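Local coordinates for protein translation initiation factor 4E (Ascaris suum, PDB 3M94) that binds the 5' cap of messenger RNA, including the trimethylguanosine form, and probably thereby takes part in starting translation, at residues D37-S49 / L92-I104. Sequence-based numbering, arbitrary orientation.
Sequences DFWSLYNHIQAAS and LDHYWLELLMAII
The Asp-93 carboxylate takes hold of Ser-49 twice. Ser-49 N donates to Asp-93 OD1 over 2.8 Å, at an N-H...O angle of 153°, and meets that oxygen on its syn lone pair. Ser-49 OG donates to Asp-93 OD2 over 2.5 Å, also on the syn side but tilted from the carboxylate plane. With chi1 at 53°, the serine hydroxyl sits between its own backbone N and carbonyl carbon, turned to the same carboxylate as the amide. The two bonds fix the carboxylate's rotation. Ala-47 CB lies against OD2, and Leu-92 CD2 packs on Ser-49 CA at 3.8 Å.

Further along, the contact is apolar. The short helical segments run nearly antiparallel, their axes 12.6 Å apart, and long side chains bridge the gap. Leu-97 CD1 sits over the centre of the Tyr-42 ring, 3.9 Å from its centroid. The same methyl touches Trp-39 CH2 and the edge of Phe-38 at CZ, so one leucine branch serves three rings. Tyr-42 OH reaches past it to Leu-97 CB. Ile-104 CD1 covers one face of Phe-38, 3.6 Å from CG, while Leu-100 CD1 meets that ring's edge. Phe-38 CG is anti to the backbone N (chi1 165°), which carries the ring toward helix 92-104. Met-101 SD lies at the edge of Trp-39, 3.9 Å from CH2, in a Met-aromatic contact.

Trp-39 NE1 bonds to the backbone of the bound peptide, and Glu-98 forms a salt bridge with a basic side chain of that peptide. On the sheet side, Trp-96 rests on Ala-118 and Val-120. Helices 35-42 and 88-104, with helix 139-153 beside the second, lie on the convex back of the antiparallel sheet. With the peptide bound there, this is characteristic of the dorsal surface of the eIF4E fold.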
ATOM      1  N   ASP A  37       3.657  -5.117  17.729  1.00 17.22           N
ATOM      2  CA  ASP A  37       2.626  -4.095  17.748  1.00 17.23           C
ATOM      3  C   ASP A  37       1.875  -4.065  16.403  1.00 17.26           C
ATOM      4  O   ASP A  37       0.657  -3.854  16.386  1.00 16.88           O
ATOM      5  CB  ASP A  37       3.223  -2.729  18.099  1.00 17.28           C
ATOM      6  CG  ASP A  37       3.811  -2.689  19.515  1.00 18.93           C
ATOM      7  OD1 ASP A  37       3.191  -3.267  20.440  1.00 17.91           O
ATOM      8  OD2 ASP A  37       4.909  -2.103  19.698  1.00 18.35           O
ATOM      9  N   PHE A  38       2.593  -4.260  15.284  1.00 17.08           N
ATOM     10  CA  PHE A  38       1.938  -4.439  13.979  1.00 17.15           C
ATOM     11  C   PHE A  38       0.834  -5.499  14.038  1.00 17.54           C
ATOM     12  O   PHE A  38      -0.305  -5.242  13.616  1.00 17.21           O
ATOM     13  CB  PHE A  38       2.919  -4.793  12.835  1.00 17.04           C
ATOM     14  CG  PHE A  38       2.214  -5.328  11.608  1.00 16.60           C
ATOM     15  CD1 PHE A  38       1.458  -4.475  10.794  1.00 17.52           C
ATOM     16  CD2 PHE A  38       2.243  -6.683  11.307  1.00 13.51           C
ATOM     17  CE1 PHE A  38       0.752  -4.981   9.678  1.00 18.19           C
ATOM     18  CE2 PHE A  38       1.548  -7.192  10.197  1.00 14.09           C
ATOM     19  CZ  PHE A  38       0.797  -6.334   9.390  1.00 16.31           C
ATOM     20  N   TRP A  39       1.171  -6.679  14.554  1.00 17.26           N
ATOM     21  CA  TRP A  39       0.190  -7.762  14.649  1.00 18.33           C
ATOM     22  C   TRP A  39      -0.997  -7.475  15.591  1.00 18.91           C
ATOM     23  O   TRP A  39      -2.134  -7.817  15.256  1.00 19.09           O
ATOM     24  CB  TRP A  39       0.859  -9.095  14.994  1.00 18.27           C
ATOM     25  CG  TRP A  39       1.636  -9.693  13.847  1.00 18.63           C
ATOM     26  CD1 TRP A  39       2.961 -10.033  13.847  1.00 17.03           C
ATOM     27  CD2 TRP A  39       1.137 -10.024  12.534  1.00 18.93           C
ATOM     28  NE1 TRP A  39       3.319 -10.539  12.625  1.00 17.76           N
ATOM     29  CE2 TRP A  39       2.223 -10.552  11.801  1.00 18.50           C
ATOM     30  CE3 TRP A  39      -0.117  -9.923  11.912  1.00 18.37           C
ATOM     31  CZ2 TRP A  39       2.095 -10.986  10.473  1.00 19.67           C
ATOM     32  CZ3 TRP A  39      -0.242 -10.344  10.585  1.00 17.62           C
ATOM     33  CH2 TRP A  39       0.854 -10.870   9.886  1.00 18.75           C
ATOM     34  N   SER A  40      -0.742  -6.838  16.744  1.00 19.50           N
ATOM     35  CA  SER A  40      -1.813  -6.456  17.675  1.00 20.58           C
ATOM     36  C   SER A  40      -2.816  -5.531  17.022  1.00 20.48           C
ATOM     37  O   SER A  40      -4.009  -5.572  17.345  1.00 20.35           O
ATOM     38  CB  SER A  40      -1.280  -5.736  18.918  1.00 21.15           C
ATOM     39  OG  SER A  40      -0.336  -6.542  19.579  1.00 25.63           O
ATOM     40  N   LEU A  41      -2.326  -4.668  16.137  1.00 19.95           N
ATOM     41  CA  LEU A  41      -3.196  -3.823  15.341  1.00 19.78           C
ATOM     42  C   LEU A  41      -3.941  -4.654  14.325  1.00 18.80           C
ATOM     43  O   LEU A  41      -5.169  -4.671  14.282  1.00 18.38           O
ATOM     44  CB  LEU A  41      -2.369  -2.794  14.583  1.00 20.35           C
ATOM     45  CG  LEU A  41      -2.149  -1.438  15.204  1.00 23.32           C
ATOM     46  CD1 LEU A  41      -1.547  -0.528  14.127  1.00 22.91           C
ATOM     47  CD2 LEU A  41      -3.497  -0.903  15.706  1.00 23.94           C
ATOM     48  N   TYR A  42      -3.183  -5.346  13.488  1.00 18.31           N
ATOM     49  CA  TYR A  42      -3.783  -6.056  12.385  1.00 18.14           C
ATOM     50  C   TYR A  42      -4.816  -7.095  12.820  1.00 17.73           C
ATOM     51  O   TYR A  42      -5.863  -7.221  12.187  1.00 18.22           O
ATOM     52  CB  TYR A  42      -2.716  -6.652  11.455  1.00 17.79           C
ATOM     53  CG  TYR A  42      -3.343  -7.186  10.193  1.00 18.17           C
ATOM     54  CD1 TYR A  42      -3.550  -6.359   9.083  1.00 17.19           C
ATOM     55  CD2 TYR A  42      -3.777  -8.509  10.127  1.00 18.40           C
ATOM     56  CE1 TYR A  42      -4.156  -6.863   7.914  1.00 18.80           C
ATOM     57  CE2 TYR A  42      -4.368  -9.019   8.977  1.00 20.49           C
ATOM     58  CZ  TYR A  42      -4.556  -8.195   7.881  1.00 19.83           C
ATOM     59  OH  TYR A  42      -5.146  -8.720   6.755  1.00 24.08           O
ATOM     60  N   ASN A  43      -4.534  -7.807  13.907  1.00 17.74           N
ATOM     61  CA  ASN A  43      -5.414  -8.854  14.405  1.00 18.32           C
ATOM     62  C   ASN A  43      -6.772  -8.394  14.947  1.00 18.70           C
ATOM     63  O   ASN A  43      -7.697  -9.197  15.060  1.00 18.26           O
ATOM     64  CB  ASN A  43      -4.706  -9.638  15.504  1.00 18.40           C
ATOM     65  CG  ASN A  43      -3.650 -10.572  14.956  1.00 20.03           C
ATOM     66  OD1 ASN A  43      -3.617 -10.846  13.758  1.00 21.65           O
ATOM     67  ND2 ASN A  43      -2.775 -11.053  15.827  1.00 20.08           N
ATOM     68  N   HIS A  44      -6.868  -7.122  15.335  1.00 18.40           N
ATOM     69  CA  HIS A  44      -8.076  -6.626  15.975  1.00 17.95           C
ATOM     70  C   HIS A  44      -8.884  -5.652  15.123  1.00 17.69           C
ATOM     71  O   HIS A  44     -10.020  -5.322  15.480  1.00 16.91           O
ATOM     72  CB  HIS A  44      -7.712  -6.026  17.332  1.00 17.61           C
ATOM     73  CG  HIS A  44      -7.196  -7.047  18.292  1.00 19.23           C
ATOM     74  ND1 HIS A  44      -5.848  -7.259  18.501  1.00 19.98           N
ATOM     75  CD2 HIS A  44      -7.846  -7.962  19.051  1.00 18.65           C
ATOM     76  CE1 HIS A  44      -5.693  -8.245  19.369  1.00 20.93           C
ATOM     77  NE2 HIS A  44      -6.887  -8.684  19.723  1.00 20.39           N
ATOM     78  N   ILE A  45      -8.291  -5.172  14.021  1.00 17.82           N
ATOM     79  CA  ILE A  45      -8.999  -4.265  13.105  1.00 18.52           C
ATOM     80  C   ILE A  45      -9.708  -5.063  12.007  1.00 18.66           C
ATOM     81  O   ILE A  45      -9.309  -6.180  11.672  1.00 19.40           O
ATOM     82  CB  ILE A  45      -8.093  -3.167  12.454  1.00 18.14           C
ATOM     83  CG1 ILE A  45      -7.132  -3.813  11.437  1.00 19.30           C
ATOM     84  CG2 ILE A  45      -7.349  -2.357  13.520  1.00 20.55           C
ATOM     85  CD1 ILE A  45      -6.101  -2.872  10.844  1.00 25.14           C
ATOM     86  N   GLN A  46     -10.732  -4.462  11.422  1.00 18.79           N
ATOM     87  CA  GLN A  46     -11.565  -5.143  10.432  1.00 19.43           C
ATOM     88  C   GLN A  46     -10.793  -5.467   9.151  1.00 18.99           C
ATOM     89  O   GLN A  46      -9.991  -4.667   8.680  1.00 18.84           O
ATOM     90  CB  GLN A  46     -12.765  -4.259  10.107  1.00 19.09           C
ATOM     91  CG  GLN A  46     -13.866  -4.931   9.328  1.00 20.67           C
ATOM     92  CD  GLN A  46     -15.082  -4.032   9.146  1.00 22.60           C
ATOM     93  OE1 GLN A  46     -15.055  -2.838   9.482  1.00 21.92           O
ATOM     94  NE2 GLN A  46     -16.159  -4.605   8.606  1.00 23.30           N
ATOM     95  N   ALA A  47     -11.061  -6.645   8.587  1.00 19.67           N
ATOM     96  CA  ALA A  47     -10.451  -7.068   7.325  1.00 19.19           C
ATOM     97  C   ALA A  47     -10.845  -6.068   6.235  1.00 19.24           C
ATOM     98  O   ALA A  47     -11.950  -5.488   6.279  1.00 18.24           O
ATOM     99  CB  ALA A  47     -10.905  -8.480   6.966  1.00 20.06           C
ATOM    100  N   ALA A  48      -9.935  -5.839   5.287  1.00 18.64           N
ATOM    101  CA  ALA A  48     -10.204  -4.916   4.188  1.00 19.07           C
ATOM    102  C   ALA A  48     -11.505  -5.304   3.480  1.00 19.63           C
ATOM    103  O   ALA A  48     -12.360  -4.447   3.227  1.00 19.58           O
ATOM    104  CB  ALA A  48      -9.033  -4.899   3.198  1.00 18.95           C
ATOM    105  N   SER A  49     -11.658  -6.600   3.214  1.00 19.83           N
ATOM    106  CA  SER A  49     -12.808  -7.138   2.475  1.00 20.72           C
ATOM    107  C   SER A  49     -14.122  -6.848   3.173  1.00 21.30           C
ATOM    108  O   SER A  49     -15.160  -6.828   2.528  1.00 21.73           O
ATOM    109  CB  SER A  49     -12.664  -8.646   2.260  1.00 20.56           C
ATOM    110  OG  SER A  49     -12.417  -9.319   3.486  1.00 19.96           O
ATOM    111  N   LEU A  92      -8.444  -9.921  -2.056  1.00 20.61           N
ATOM    112  CA  LEU A  92      -8.320  -8.602  -1.415  1.00 20.14           C
ATOM    113  C   LEU A  92      -7.466  -8.597  -0.118  1.00 20.37           C
ATOM    114  O   LEU A  92      -6.434  -7.910  -0.056  1.00 19.72           O
ATOM    115  CB  LEU A  92      -9.678  -7.929  -1.200  1.00 19.79           C
ATOM    116  CG  LEU A  92      -9.538  -6.463  -0.767  1.00 19.58           C
ATOM    117  CD1 LEU A  92      -8.777  -5.666  -1.847  1.00 17.79           C
ATOM    118  CD2 LEU A  92     -10.880  -5.824  -0.464  1.00 18.22           C
ATOM    119  N   ASP A  93      -7.875  -9.378   0.882  1.00 20.17           N
ATOM    120  CA  ASP A  93      -7.146  -9.441   2.163  1.00 20.51           C
ATOM    121  C   ASP A  93      -5.736 -10.009   2.043  1.00 20.22           C
ATOM    122  O   ASP A  93      -4.817  -9.532   2.715  1.00 19.71           O
ATOM    123  CB  ASP A  93      -7.929 -10.226   3.214  1.00 20.55           C
ATOM    124  CG  ASP A  93      -9.258  -9.585   3.544  1.00 21.98           C
ATOM    125  OD1 ASP A  93      -9.429  -8.371   3.284  1.00 22.42           O
ATOM    126  OD2 ASP A  93     -10.142 -10.314   4.044  1.00 25.40           O
ATOM    127  N   HIS A  94      -5.574 -11.019   1.193  1.00 19.92           N
ATOM    128  CA  HIS A  94      -4.266 -11.612   0.929  1.00 20.01           C
ATOM    129  C   HIS A  94      -3.313 -10.577   0.318  1.00 19.65           C
ATOM    130  O   HIS A  94      -2.210 -10.389   0.811  1.00 19.19           O
ATOM    131  CB  HIS A  94      -4.414 -12.833   0.015  1.00 20.18           C
ATOM    132  CG  HIS A  94      -3.127 -13.544  -0.265  1.00 22.14           C
ATOM    133  ND1 HIS A  94      -2.574 -14.456   0.610  1.00 24.38           N
ATOM    134  CD2 HIS A  94      -2.296 -13.499  -1.337  1.00 24.51           C
ATOM    135  CE1 HIS A  94      -1.449 -14.929   0.099  1.00 24.97           C
ATOM    136  NE2 HIS A  94      -1.255 -14.362  -1.081  1.00 25.47           N
ATOM    137  N   TYR A  95      -3.752  -9.906  -0.748  1.00 19.24           N
ATOM    138  CA  TYR A  95      -2.959  -8.857  -1.389  1.00 18.68           C
ATOM    139  C   TYR A  95      -2.523  -7.771  -0.395  1.00 18.54           C
ATOM    140  O   TYR A  95      -1.344  -7.435  -0.325  1.00 18.30           O
ATOM    141  CB  TYR A  95      -3.733  -8.234  -2.554  1.00 18.40           C
ATOM    142  CG  TYR A  95      -3.682  -8.996  -3.879  1.00 19.11           C
ATOM    143  CD1 TYR A  95      -4.275  -8.459  -5.023  1.00 19.19           C
ATOM    144  CD2 TYR A  95      -3.029 -10.234  -3.997  1.00 19.09           C
ATOM    145  CE1 TYR A  95      -4.235  -9.132  -6.263  1.00 20.65           C
ATOM    146  CE2 TYR A  95      -2.976 -10.918  -5.237  1.00 19.72           C
ATOM    147  CZ  TYR A  95      -3.593 -10.358  -6.363  1.00 20.55           C
ATOM    148  OH  TYR A  95      -3.554 -11.003  -7.588  1.00 22.37           O
ATOM    149  N   TRP A  96      -3.484  -7.235   0.362  1.00 17.99           N
ATOM    150  CA  TRP A  96      -3.227  -6.181   1.351  1.00 17.53           C
ATOM    151  C   TRP A  96      -2.227  -6.604   2.425  1.00 17.42           C
ATOM    152  O   TRP A  96      -1.245  -5.912   2.650  1.00 18.20           O
ATOM    153  CB  TRP A  96      -4.542  -5.715   1.981  1.00 17.15           C
ATOM    154  CG  TRP A  96      -4.422  -4.628   3.033  1.00 16.00           C
ATOM    155  CD1 TRP A  96      -4.877  -4.692   4.298  1.00 13.04           C
ATOM    156  CD2 TRP A  96      -3.843  -3.318   2.873  1.00 14.51           C
ATOM    157  NE1 TRP A  96      -4.625  -3.507   4.952  1.00 16.01           N
ATOM    158  CE2 TRP A  96      -3.997  -2.645   4.094  1.00 14.95           C
ATOM    159  CE3 TRP A  96      -3.210  -2.652   1.807  1.00 15.57           C
ATOM    160  CZ2 TRP A  96      -3.525  -1.335   4.306  1.00 15.29           C
ATOM    161  CZ3 TRP A  96      -2.770  -1.343   2.002  1.00 14.97           C
ATOM    162  CH2 TRP A  96      -2.928  -0.699   3.247  1.00 15.82           C
ATOM    163  N   LEU A  97      -2.459  -7.741   3.071  1.00 17.52           N
ATOM    164  CA  LEU A  97      -1.555  -8.220   4.118  1.00 16.92           C
ATOM    165  C   LEU A  97      -0.147  -8.524   3.580  1.00 17.25           C
ATOM    166  O   LEU A  97       0.839  -8.121   4.199  1.00 16.88           O
ATOM    167  CB  LEU A  97      -2.125  -9.450   4.847  1.00 16.59           C
ATOM    168  CG  LEU A  97      -1.257 -10.026   5.989  1.00 16.19           C
ATOM    169  CD1 LEU A  97      -0.849  -8.949   7.060  1.00 13.34           C
ATOM    170  CD2 LEU A  97      -1.965 -11.200   6.663  1.00 16.11           C
ATOM    171  N   GLU A  98      -0.046  -9.223   2.442  1.00 16.62           N
ATOM    172  CA  GLU A  98       1.270  -9.432   1.810  1.00 17.08           C
ATOM    173  C   GLU A  98       2.014  -8.113   1.541  1.00 16.95           C
ATOM    174  O   GLU A  98       3.220  -8.021   1.760  1.00 17.12           O
ATOM    175  CB  GLU A  98       1.154 -10.217   0.493  1.00 17.80           C
ATOM    176  CG  GLU A  98       0.634 -11.660   0.627  1.00 20.27           C
ATOM    177  CD  GLU A  98       1.505 -12.545   1.512  1.00 23.27           C
ATOM    178  OE1 GLU A  98       2.739 -12.436   1.449  1.00 25.06           O
ATOM    179  OE2 GLU A  98       0.954 -13.368   2.267  1.00 27.49           O
ATOM    180  N   LEU A  99       1.299  -7.096   1.061  1.00 16.53           N
ATOM    181  CA  LEU A  99       1.936  -5.802   0.818  1.00 16.60           C
ATOM    182  C   LEU A  99       2.426  -5.149   2.116  1.00 16.56           C
ATOM    183  O   LEU A  99       3.528  -4.608   2.153  1.00 16.45           O
ATOM    184  CB  LEU A  99       1.013  -4.863   0.032  1.00 16.23           C
ATOM    185  CG  LEU A  99       1.577  -3.498  -0.353  1.00 17.22           C
ATOM    186  CD1 LEU A  99       2.931  -3.624  -1.063  1.00 17.25           C
ATOM    187  CD2 LEU A  99       0.572  -2.771  -1.251  1.00 17.49           C
ATOM    188  N   LEU A 100       1.625  -5.218   3.179  1.00 16.89           N
ATOM    189  CA  LEU A 100       2.032  -4.669   4.467  1.00 16.95           C
ATOM    190  C   LEU A 100       3.292  -5.372   5.004  1.00 17.14           C
ATOM    191  O   LEU A 100       4.225  -4.712   5.475  1.00 17.54           O
ATOM    192  CB  LEU A 100       0.898  -4.781   5.496  1.00 16.83           C
ATOM    193  CG  LEU A 100      -0.398  -3.993   5.223  1.00 17.65           C
ATOM    194  CD1 LEU A 100      -1.304  -4.057   6.409  1.00 16.98           C
ATOM    195  CD2 LEU A 100      -0.174  -2.523   4.803  1.00 17.56           C
ATOM    196  N   MET A 101       3.311  -6.696   4.951  1.00 16.26           N
ATOM    197  CA  MET A 101       4.483  -7.453   5.416  1.00 16.89           C
ATOM    198  C   MET A 101       5.737  -7.133   4.589  1.00 16.41           C
ATOM    199  O   MET A 101       6.832  -7.007   5.147  1.00 16.25           O
ATOM    200  CB  MET A 101       4.201  -8.947   5.398  1.00 16.80           C
ATOM    201  CG  MET A 101       3.211  -9.354   6.476  1.00 18.64           C
ATOM    202  SD  MET A 101       3.105 -11.125   6.681  1.00 18.86           S
ATOM    203  CE  MET A 101       2.400 -11.623   5.105  1.00 17.33           C
ATOM    204  N   ALA A 102       5.554  -6.994   3.274  1.00 15.51           N
ATOM    205  CA  ALA A 102       6.668  -6.668   2.369  1.00 15.21           C
ATOM    206  C   ALA A 102       7.232  -5.292   2.712  1.00 14.54           C
ATOM    207  O   ALA A 102       8.429  -5.148   2.806  1.00 13.83           O
ATOM    208  CB  ALA A 102       6.242  -6.744   0.904  1.00 14.47           C
ATOM    209  N   ILE A 103       6.372  -4.305   2.965  1.00 15.12           N
ATOM    210  CA  ILE A 103       6.883  -2.987   3.333  1.00 16.23           C
ATOM    211  C   ILE A 103       7.509  -2.858   4.726  1.00 15.61           C
ATOM    212  O   ILE A 103       8.633  -2.372   4.823  1.00 15.79           O
ATOM    213  CB  ILE A 103       5.930  -1.797   3.002  1.00 17.46           C
ATOM    214  CG1 ILE A 103       4.768  -1.682   3.988  1.00 19.08           C
ATOM    215  CG2 ILE A 103       5.488  -1.857   1.517  1.00 17.41           C
ATOM    216  CD1 ILE A 103       3.774  -0.516   3.648  1.00 23.34           C
ATOM    217  N   ILE A 104       6.808  -3.277   5.790  1.00 14.99           N
ATOM    218  CA  ILE A 104       7.382  -3.185   7.133  1.00 14.51           C
ATOM    219  C   ILE A 104       8.636  -4.063   7.311  1.00 14.20           C
ATOM    220  O   ILE A 104       9.515  -3.748   8.104  1.00 14.17           O
ATOM    221  CB  ILE A 104       6.350  -3.470   8.235  1.00 14.38           C
ATOM    222  CG1 ILE A 104       5.992  -4.969   8.302  1.00 13.20           C
ATOM    223  CG2 ILE A 104       5.089  -2.557   8.042  1.00 14.45           C
ATOM    224  CD1 ILE A 104       5.049  -5.289   9.463  1.00 16.86           C
TER